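Local coordinates for protein succinylglutamate desuccinylase (PDB 1YW4) that probably hydrolyses N-succinylglutamate to succinate and glutamate, the last step of arginine degradation by the succinyltransferase pathway, with one zinc ion per subunit, at residues 53-58 / 147-152; 59-64 / 222-227; 67-72 / 234-239; 159-164 / 211-216. One frame throughout, in Å; residues are numbered along the deposited sequence.

Contact 1 (53-58 / 147-152); sequences CGVHGN and DLHTAI. With ZN (zinc ion), chain C.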
# COMPACT_ATOMS: atom_id res chain seq x y z
N CYS A 53 27.27 -0.23 -16.08
CA CYS A 53 27.11 -1.67 -16.24
C CYS A 53 28.31 -2.34 -15.61
O CYS A 53 29.32 -1.68 -15.36
CB CYS A 53 27.01 -2.04 -17.72
SG CYS A 53 28.40 -1.51 -18.73
N GLY A 54 28.22 -3.64 -15.35
CA GLY A 54 29.36 -4.30 -14.76
C GLY A 54 29.61 -3.91 -13.31
O GLY A 54 30.73 -4.03 -12.84
N VAL A 55 28.59 -3.41 -12.62
CA VAL A 55 28.75 -3.10 -11.20
C VAL A 55 29.11 -4.46 -10.60
O VAL A 55 29.92 -4.57 -9.67
CB VAL A 55 27.44 -2.55 -10.57
CG1 VAL A 55 27.49 -2.67 -9.05
CG2 VAL A 55 27.27 -1.08 -10.96
N HIS A 56 28.48 -5.49 -11.16
CA HIS A 56 28.74 -6.88 -10.81
C HIS A 56 29.41 -7.43 -12.07
O HIS A 56 28.83 -7.39 -13.16
CB HIS A 56 27.43 -7.60 -10.47
CG HIS A 56 26.84 -7.16 -9.16
ND1 HIS A 56 25.50 -6.94 -8.98
CD2 HIS A 56 27.44 -6.84 -7.99
CE1 HIS A 56 25.28 -6.49 -7.76
NE2 HIS A 56 26.45 -6.42 -7.13
N GLY A 57 30.66 -7.88 -11.93
CA GLY A 57 31.43 -8.37 -13.07
C GLY A 57 30.94 -9.57 -13.85
O GLY A 57 31.39 -9.79 -14.98
N ASN A 58 30.02 -10.35 -13.28
CA ASN A 58 29.51 -11.54 -13.96
C ASN A 58 28.23 -11.28 -14.75
O ASN A 58 27.71 -12.17 -15.40
CB ASN A 58 29.25 -12.65 -12.93
CG ASN A 58 28.20 -12.26 -11.91
OD1 ASN A 58 28.25 -11.17 -11.35
ND2 ASN A 58 27.25 -13.15 -11.66
N ASP A 147 21.20 1.90 -14.24
CA ASP A 147 22.24 1.01 -13.78
C ASP A 147 21.74 -0.36 -14.24
O ASP A 147 20.74 -0.87 -13.74
CB ASP A 147 22.37 1.10 -12.26
CG ASP A 147 23.50 0.25 -11.73
OD1 ASP A 147 24.48 0.07 -12.48
OD2 ASP A 147 23.40 -0.22 -10.57
N LEU A 148 22.43 -0.92 -15.23
CA LEU A 148 22.08 -2.19 -15.86
C LEU A 148 22.64 -3.45 -15.20
O LEU A 148 23.84 -3.58 -15.03
CB LEU A 148 22.53 -2.14 -17.33
CG LEU A 148 22.28 -0.80 -18.03
CD1 LEU A 148 22.67 -0.87 -19.51
CD2 LEU A 148 20.80 -0.44 -17.89
N HIS A 149 21.74 -4.38 -14.86
CA HIS A 149 22.11 -5.62 -14.20
C HIS A 149 21.43 -6.84 -14.82
O HIS A 149 20.48 -6.72 -15.60
CB HIS A 149 21.69 -5.56 -12.72
CG HIS A 149 22.41 -4.54 -11.91
ND1 HIS A 149 23.33 -4.87 -10.93
CD2 HIS A 149 22.34 -3.18 -11.91
CE1 HIS A 149 23.79 -3.77 -10.36
NE2 HIS A 149 23.20 -2.73 -10.93
N THR A 150 21.95 -8.02 -14.49
CA THR A 150 21.34 -9.30 -14.88
C THR A 150 21.51 -10.13 -13.61
O THR A 150 22.17 -9.69 -12.67
CB THR A 150 22.01 -9.99 -16.12
OG1 THR A 150 23.43 -9.99 -16.00
CG2 THR A 150 21.58 -9.30 -17.42
N ALA A 151 20.90 -11.30 -13.55
CA ALA A 151 20.98 -12.11 -12.34
C ALA A 151 20.94 -13.61 -12.59
O ALA A 151 20.48 -14.05 -13.63
CB ALA A 151 19.83 -11.73 -11.38
N ILE A 152 21.45 -14.39 -11.63
CA ILE A 152 21.47 -15.84 -11.74
C ILE A 152 20.07 -16.39 -11.45
O ILE A 152 19.56 -17.21 -12.21
CB ILE A 152 22.46 -16.48 -10.74
CG1 ILE A 152 23.90 -16.15 -11.12
CG2 ILE A 152 22.26 -18.00 -10.70
CD1 ILE A 152 24.31 -14.72 -10.84
ZN ZN C . 23.58 -7.09 -10.25
O HOH W 1 25.97 -5.14 -16.36
O HOH W 2 25.74 -2.43 -13.25
O HOH W 3 21.66 -8.40 -10.30
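His56 and His149 reach the same zinc ion, each through ND1, and the metal is one link between the two segments. The distance is 2.3 Å from His56 ND1 to the zinc and also 2.3 Å from His149 ND1 to the zinc. The rings are turned 70° from one another in an oblique pairing, and His56 ND1 sits at the edge of the His149 ring, near its plane. Glu59 and water 3 complete the coordination; that water also donates to the backbone O of Thr150.

Behind the metal, His149 NE2 donates to Asp147 OD2 at 2.5 Å. The acceptor lies in the imidazole plane, yet the proton arrives from above the carboxylate. A chi1 of -176° sets CG of Asp147 anti to its backbone N. His56 NE2 is hydrogen-bonded to Asp104 OD1.

No direct hydrogen bond crosses between the segments; waters bridge them instead. Water 1 takes the N-H of Gly54 and donates to Leu148 O, while water 2 accepts from Val55 N and donates to both Asp147 OD1 and Leu148 O.

The remaining contact is van der Waals. Val55 CG2 comes within 3.4 Å of Asp147 OD1, and Val55 CB stands 3.9 Å from His149 CE1. At the outer end Ile152 CD1 meets Asn58 ND2.

Carboxylates behind both imidazoles hold the rings in rotation and would be expected to make ND1 a stronger electron donor to zinc, consistent with a metal centre that polarises water for amide hydrolysis.

Contact 2 (59-64 / 222-227); sequences ETAPIE and GQNDLS. With ZN (zinc ion), chain C.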
# COMPACT_ATOMS: atom_id res chain seq x y z
N GLU A 59 27.72 -10.04 -14.69
CA GLU A 59 26.49 -9.69 -15.41
C GLU A 59 26.91 -8.97 -16.69
O GLU A 59 26.82 -7.75 -16.80
CB GLU A 59 25.62 -8.81 -14.51
CG GLU A 59 25.66 -9.31 -13.06
CD GLU A 59 24.76 -8.56 -12.10
OE1 GLU A 59 24.33 -7.43 -12.42
OE2 GLU A 59 24.50 -9.12 -11.00
N THR A 60 27.35 -9.76 -17.67
CA THR A 60 27.89 -9.25 -18.92
C THR A 60 26.95 -8.84 -20.04
O THR A 60 27.33 -8.05 -20.89
CB THR A 60 28.90 -10.26 -19.49
OG1 THR A 60 28.21 -11.40 -20.03
CG2 THR A 60 29.84 -10.72 -18.40
N ALA A 61 25.72 -9.36 -20.06
CA ALA A 61 24.79 -9.00 -21.11
C ALA A 61 24.71 -7.47 -21.30
O ALA A 61 24.95 -6.96 -22.39
CB ALA A 61 23.39 -9.57 -20.82
N PRO A 62 24.38 -6.72 -20.23
CA PRO A 62 24.30 -5.26 -20.40
C PRO A 62 25.61 -4.64 -20.88
O PRO A 62 25.61 -3.65 -21.62
CB PRO A 62 23.91 -4.77 -19.00
CG PRO A 62 23.13 -5.93 -18.43
CD PRO A 62 23.99 -7.11 -18.86
N ILE A 63 26.73 -5.23 -20.46
CA ILE A 63 28.06 -4.75 -20.86
C ILE A 63 28.23 -4.82 -22.38
O ILE A 63 28.67 -3.84 -23.01
CB ILE A 63 29.17 -5.59 -20.18
CG1 ILE A 63 29.03 -5.53 -18.65
CG2 ILE A 63 30.54 -5.08 -20.59
CD1 ILE A 63 30.04 -6.42 -17.91
N GLU A 64 27.88 -5.96 -22.98
CA GLU A 64 28.00 -6.13 -24.43
C GLU A 64 27.06 -5.18 -25.17
O GLU A 64 27.42 -4.64 -26.21
CB GLU A 64 27.69 -7.58 -24.84
CG GLU A 64 28.52 -8.63 -24.11
CD GLU A 64 28.25 -10.06 -24.59
OE1 GLU A 64 27.07 -10.44 -24.72
OE2 GLU A 64 29.22 -10.81 -24.82
N GLY A 222 30.02 -13.76 -24.48
CA GLY A 222 29.90 -14.72 -25.57
C GLY A 222 28.75 -15.70 -25.44
O GLY A 222 28.48 -16.48 -26.35
N GLN A 223 28.08 -15.67 -24.30
CA GLN A 223 26.97 -16.57 -24.05
C GLN A 223 25.66 -15.84 -23.81
O GLN A 223 24.72 -16.41 -23.28
CB GLN A 223 27.29 -17.49 -22.88
CG GLN A 223 28.28 -18.61 -23.22
CD GLN A 223 28.54 -19.51 -22.05
OE1 GLN A 223 27.61 -19.86 -21.32
NE2 GLN A 223 29.79 -19.89 -21.84
N ASN A 224 25.61 -14.56 -24.19
CA ASN A 224 24.41 -13.76 -24.02
C ASN A 224 23.61 -13.70 -25.32
O ASN A 224 24.15 -13.36 -26.37
CB ASN A 224 24.76 -12.33 -23.58
CG ASN A 224 25.43 -12.27 -22.23
OD1 ASN A 224 24.85 -12.66 -21.22
ND2 ASN A 224 26.66 -11.78 -22.20
N ASP A 225 22.33 -14.02 -25.23
CA ASP A 225 21.46 -13.96 -26.40
C ASP A 225 21.03 -12.49 -26.51
O ASP A 225 19.99 -12.10 -25.99
CB ASP A 225 20.23 -14.86 -26.17
CG ASP A 225 19.48 -15.17 -27.45
OD1 ASP A 225 18.97 -14.22 -28.09
OD2 ASP A 225 19.39 -16.36 -27.82
N LEU A 226 21.85 -11.68 -27.18
CA LEU A 226 21.55 -10.26 -27.32
C LEU A 226 20.17 -9.97 -27.89
O LEU A 226 19.72 -8.82 -27.91
CB LEU A 226 22.62 -9.57 -28.18
CG LEU A 226 24.04 -9.57 -27.57
CD1 LEU A 226 24.98 -8.74 -28.44
CD2 LEU A 226 23.98 -8.99 -26.16
N SER A 227 19.49 -11.01 -28.35
CA SER A 227 18.15 -10.87 -28.90
C SER A 227 17.16 -10.67 -27.75
O SER A 227 16.18 -9.94 -27.88
CB SER A 227 17.76 -12.12 -29.70
OG SER A 227 16.51 -11.95 -30.34
ZN ZN C . 23.58 -7.09 -10.25
O HOH W 4 24.37 -11.61 -18.56
O HOH W 5 27.18 -12.63 -25.78
O HOH W 3 21.66 -8.40 -10.30
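Asn224 ND2 spends its two protons on the 59-64 segment: one goes to Thr60 OG1 at 2.7 Å, nearly straight, and the other to Glu64 OE1 at 2.9 Å. Both acceptors lie close to the amide plane, so the pair of bonds fixes the rotation of that amide. At the glutamate end the approach is different. The carboxylate stands 81° from the amide plane, and OE1 is met from above its own plane. Thr60 OG1 is also bonded to the backbone O of Arg219, which ties a second point of the same loop to the threonine.

The other carboxylate oxygen, Glu64 OE2, accepts from Gly222 N at 3.1 Å on its syn side. Glu64 reaches this far because its chain runs extended beyond CG (chi2 -177°), and its two oxygens thereby hold two points of the 222-227 loop. Gly222 has a phi of 89°, at which a side chain would press on the preceding carbonyl.

The contact lies at the N-terminal part of helix 61-75, close behind the zinc ligand Glu59 in sequence, whose OE1 and OE2 both bind the metal. It joins this zinc-binding segment of the catalytic domain to the loop between strand 209-215 and helix 230-241.

Water fills in around the amide. Water 4 accepts from Ala61 N and lies 2.9 Å from Asn224 OD1, to which it can donate; Ala61 CB packs 3.4 Å from the same OD1. Water 5 accepts from Asn224 N. On the more exposed flank, Leu226 CD2 lies 3.7 Å from Glu64 OE1 and approaches Glu64 CB at 4.2 Å.

Contact 3 (67-72 / 234-239); sequences DGMLTD and GALRGL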
# COMPACT_ATOMS: atom_id res chain seq x y z
N ASP A 67 28.61 -1.66 -24.91
CA ASP A 67 29.79 -1.61 -25.76
C ASP A 67 29.43 -1.57 -27.25
O ASP A 67 30.08 -0.88 -28.03
CB ASP A 67 30.71 -2.79 -25.46
CG ASP A 67 32.08 -2.63 -26.07
OD1 ASP A 67 32.72 -1.58 -25.83
OD2 ASP A 67 32.53 -3.56 -26.77
N GLY A 68 28.40 -2.32 -27.64
CA GLY A 68 27.97 -2.33 -29.03
C GLY A 68 27.50 -0.95 -29.47
O GLY A 68 27.82 -0.50 -30.57
N MSE A 69 26.76 -0.28 -28.60
CA MSE A 69 26.25 1.06 -28.88
C MSE A 69 27.41 2.03 -29.05
O MSE A 69 27.40 2.84 -29.96
CB MSE A 69 25.35 1.56 -27.74
CG MSE A 69 24.04 0.83 -27.57
SE MSE A 69 22.85 1.78 -26.36
CE MSE A 69 23.86 1.58 -24.73
N LEU A 70 28.41 1.96 -28.17
CA LEU A 70 29.56 2.86 -28.26
C LEU A 70 30.32 2.67 -29.57
O LEU A 70 30.75 3.63 -30.20
CB LEU A 70 30.50 2.64 -27.07
CG LEU A 70 29.87 2.99 -25.72
CD1 LEU A 70 30.82 2.61 -24.57
CD2 LEU A 70 29.54 4.48 -25.69
N THR A 71 30.48 1.41 -29.98
CA THR A 71 31.18 1.14 -31.23
C THR A 71 30.40 1.72 -32.41
O THR A 71 30.99 2.29 -33.33
CB THR A 71 31.40 -0.37 -31.44
OG1 THR A 71 32.08 -0.91 -30.30
CG2 THR A 71 32.25 -0.61 -32.68
N ASP A 72 29.07 1.61 -32.37
CA ASP A 72 28.26 2.16 -33.45
C ASP A 72 28.34 3.67 -33.51
O ASP A 72 28.36 4.27 -34.59
CB ASP A 72 26.80 1.72 -33.32
CG ASP A 72 26.58 0.28 -33.73
OD1 ASP A 72 27.46 -0.28 -34.41
OD2 ASP A 72 25.54 -0.30 -33.39
N GLY A 234 17.08 -1.23 -28.09
CA GLY A 234 16.44 -0.27 -28.97
C GLY A 234 16.00 0.98 -28.23
O GLY A 234 16.13 2.09 -28.74
N ALA A 235 15.50 0.80 -27.01
CA ALA A 235 15.05 1.93 -26.21
C ALA A 235 16.22 2.83 -25.85
O ALA A 235 16.09 4.05 -25.79
CB ALA A 235 14.36 1.43 -24.95
N LEU A 236 17.39 2.22 -25.63
CA LEU A 236 18.59 2.97 -25.28
C LEU A 236 19.14 3.68 -26.51
O LEU A 236 19.46 4.87 -26.46
CB LEU A 236 19.64 2.03 -24.70
CG LEU A 236 20.22 2.32 -23.30
CD1 LEU A 236 19.16 2.87 -22.37
CD2 LEU A 236 20.81 1.02 -22.75
N ARG A 237 19.25 2.96 -27.62
CA ARG A 237 19.74 3.58 -28.85
C ARG A 237 18.81 4.73 -29.26
O ARG A 237 19.26 5.75 -29.78
CB ARG A 237 19.82 2.54 -29.97
CG ARG A 237 20.95 1.53 -29.81
CD ARG A 237 20.80 0.39 -30.80
NE ARG A 237 21.90 -0.57 -30.71
CZ ARG A 237 23.05 -0.46 -31.37
NH1 ARG A 237 23.26 0.57 -32.19
NH2 ARG A 237 24.00 -1.36 -31.21
N GLY A 238 17.52 4.56 -29.01
CA GLY A 238 16.56 5.60 -29.35
C GLY A 238 16.69 6.82 -28.46
O GLY A 238 16.45 7.95 -28.87
N LEU A 239 17.07 6.58 -27.21
CA LEU A 239 17.25 7.67 -26.26
C LEU A 239 18.46 8.51 -26.65
O LEU A 239 18.38 9.74 -26.70
CB LEU A 239 17.43 7.11 -24.84
CG LEU A 239 17.81 8.15 -23.80
CD1 LEU A 239 16.75 9.23 -23.75
CD2 LEU A 239 17.98 7.50 -22.43
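The selenium of Met69 (a selenomethionine) sits against Leu236 CB at 3.6 Å, and its CE reaches Leu236 CD2 at 3.7 Å. This is the tight, buried half of the contact. The chain of Met69 bends at chi3, which sets CE beside the leucine branch; the two side chains cross at about a right angle. Both also rest on Leu51 of strand 48-53, so the two helices meet over that strand.

Toward the more open side the packing gives way to charge. Arg237 stretches across with its chain extended from CG to NE, and Met69 CG lies over one face of the guanidinium, offset toward the rim. Met69 CG is also 3.9 Å from Arg237 CG, so the selenomethionine serves both halves. At the far end the guanidinium meets Asp72 end-on in a salt bridge: Arg237 NH1 is 2.7 Å and Arg237 NH2 is 2.9 Å from Asp72 OD2. Both nitrogens grip that single oxygen, which explains the bent N-H angles of 144° and 137°. NH1 uses the anti lone pair of OD2, and the carboxylate is turned 50° from the guanidinium plane. NE turns back to Asp233 on its own helix, so the arginine is held between two acids.

Between the short segments the axes are 11.1 Å apart, and Met69 and Arg237 span the gap. This is the packing of neighbouring helices 61-75 and 230-241 on one face of the central sheet, as in the alpha/beta fold of zinc-dependent carboxypeptidase-like enzymes.

Contact 4 (159-164 / 211-216); sequences KFAIYP and FTLELG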
# COMPACT_ATOMS: atom_id res chain seq x y z
N LYS A 159 12.06 -9.14 -16.85
CA LYS A 159 12.77 -7.88 -16.76
C LYS A 159 12.02 -6.94 -15.82
O LYS A 159 10.83 -6.70 -15.99
CB LYS A 159 12.89 -7.28 -18.16
CG LYS A 159 13.64 -8.19 -19.13
CD LYS A 159 13.50 -7.72 -20.56
CE LYS A 159 12.06 -7.80 -21.03
NZ LYS A 159 11.88 -7.25 -22.40
N PHE A 160 12.72 -6.42 -14.82
CA PHE A 160 12.09 -5.50 -13.89
C PHE A 160 13.03 -4.40 -13.42
O PHE A 160 14.25 -4.49 -13.60
CB PHE A 160 11.47 -6.26 -12.70
CG PHE A 160 12.48 -6.87 -11.76
CD1 PHE A 160 12.95 -6.16 -10.67
CD2 PHE A 160 12.95 -8.17 -11.96
CE1 PHE A 160 13.88 -6.72 -9.79
CE2 PHE A 160 13.87 -8.75 -11.09
CZ PHE A 160 14.34 -8.02 -10.01
N ALA A 161 12.46 -3.35 -12.85
CA ALA A 161 13.25 -2.23 -12.39
C ALA A 161 13.06 -1.99 -10.90
O ALA A 161 12.04 -2.37 -10.32
CB ALA A 161 12.88 -0.97 -13.16
N ILE A 162 14.06 -1.36 -10.30
CA ILE A 162 14.02 -1.01 -8.89
C ILE A 162 14.05 0.51 -8.85
O ILE A 162 14.97 1.13 -9.39
CB ILE A 162 15.27 -1.52 -8.14
CG1 ILE A 162 15.49 -3.01 -8.42
CG2 ILE A 162 15.10 -1.25 -6.65
CD1 ILE A 162 14.34 -3.91 -8.04
N TYR A 163 13.04 1.11 -8.23
CA TYR A 163 12.94 2.56 -8.12
C TYR A 163 13.45 2.96 -6.74
O TYR A 163 12.85 2.62 -5.72
CB TYR A 163 11.48 3.00 -8.29
CG TYR A 163 11.27 4.38 -8.89
CD1 TYR A 163 10.26 4.60 -9.82
CD2 TYR A 163 12.07 5.47 -8.51
CE1 TYR A 163 10.03 5.87 -10.37
CE2 TYR A 163 11.85 6.74 -9.05
CZ TYR A 163 10.83 6.93 -9.98
OH TYR A 163 10.60 8.17 -10.52
N PRO A 164 14.57 3.68 -6.69
CA PRO A 164 15.16 4.12 -5.42
C PRO A 164 14.21 4.90 -4.52
O PRO A 164 13.25 5.52 -4.99
CB PRO A 164 16.36 4.96 -5.87
CG PRO A 164 15.94 5.47 -7.21
CD PRO A 164 15.31 4.25 -7.83
N PHE A 211 17.44 4.47 -12.01
CA PHE A 211 16.82 3.18 -11.80
C PHE A 211 17.84 2.04 -11.91
O PHE A 211 18.84 2.16 -12.60
CB PHE A 211 15.71 2.94 -12.85
CG PHE A 211 14.78 4.11 -13.05
CD1 PHE A 211 15.12 5.14 -13.91
CD2 PHE A 211 13.58 4.19 -12.35
CE1 PHE A 211 14.28 6.24 -14.08
CE2 PHE A 211 12.73 5.29 -12.52
CZ PHE A 211 13.08 6.31 -13.39
N THR A 212 17.58 0.95 -11.21
CA THR A 212 18.42 -0.23 -11.30
C THR A 212 17.56 -1.10 -12.23
O THR A 212 16.37 -1.31 -11.96
CB THR A 212 18.57 -0.97 -9.94
OG1 THR A 212 19.26 -0.13 -9.00
CG2 THR A 212 19.34 -2.26 -10.12
N LEU A 213 18.14 -1.58 -13.33
CA LEU A 213 17.40 -2.42 -14.28
C LEU A 213 17.91 -3.85 -14.31
O LEU A 213 19.06 -4.10 -14.63
CB LEU A 213 17.49 -1.85 -15.70
CG LEU A 213 17.02 -0.40 -15.94
CD1 LEU A 213 17.06 -0.07 -17.43
CD2 LEU A 213 15.64 -0.23 -15.38
N GLU A 214 17.05 -4.79 -13.93
CA GLU A 214 17.37 -6.22 -13.96
C GLU A 214 16.81 -6.65 -15.31
O GLU A 214 15.61 -6.86 -15.44
CB GLU A 214 16.67 -6.96 -12.82
CG GLU A 214 17.26 -6.71 -11.44
CD GLU A 214 18.65 -7.31 -11.28
OE1 GLU A 214 18.92 -8.35 -11.91
OE2 GLU A 214 19.46 -6.75 -10.52
N LEU A 215 17.69 -6.78 -16.30
CA LEU A 215 17.30 -7.11 -17.67
C LEU A 215 17.24 -8.59 -18.03
O LEU A 215 16.81 -8.92 -19.13
CB LEU A 215 18.25 -6.38 -18.63
CG LEU A 215 18.27 -4.87 -18.40
CD1 LEU A 215 19.43 -4.22 -19.15
CD2 LEU A 215 16.93 -4.31 -18.85
N GLY A 216 17.65 -9.48 -17.13
CA GLY A 216 17.60 -10.89 -17.45
C GLY A 216 18.59 -11.82 -16.75
O GLY A 216 19.03 -11.57 -15.62
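Phe160 lays the face of its ring against the aliphatic part of Glu214: CB of Glu214 is 3.8 Å from the ring centroid, a CH-pi contact, and Glu214 CG is 3.5 Å from Phe160 CZ. The two side chains run side by side in the same direction. Bending at chi2 (-68°) then carries CD of Glu214 off its extended course, and its carboxyl end leads away from Phe160 toward His149 and the zinc. Glu214 is the predicted active-site residue, and the phenylalanine backs its stem.

Next along that face, Ile162 CB touches Thr212 CB at 3.8 Å. The opposite face carries Ala161 CB against Leu213 CD2. Farther on, Phe211 turns its edge to the face of Tyr163, with CE2 over the centre of the tyrosine ring and the planes at 69°.

Four backbone bonds join the antiparallel strands, paired between Phe160 and Glu214 and between Ile162 and Thr212. Glu214 N to Phe160 O is 2.8 Å.

Strand 160-163 is flanked by 209-215 and 187-190, and 209-215 has 143-151 as its other neighbour; helix 174-181 packs on Phe211 and Leu213.

All four contacts fall within the catalytic domain and lie on or against its central sheet. Contacts 1 and 2 have centres about 10 Å apart and share the zinc ion and water 3. Contact 4, its centre about 11 Å from that of contact 1, continues the sheet: strands 143-151 and 209-215 are neighbours, which brings the predicted catalytic Glu214 beside the metal ligands. Contacts 2 and 3, centres about 14 Å apart, both use helix 61-75. Along the chain, contact 1 closes before contact 4 opens, and contact 4 is nested inside the loops closed by contacts 2 and 3. Contacts 1, 2 and 4 thus bring distant residues to one metal site, while contact 3 packs helices outside it.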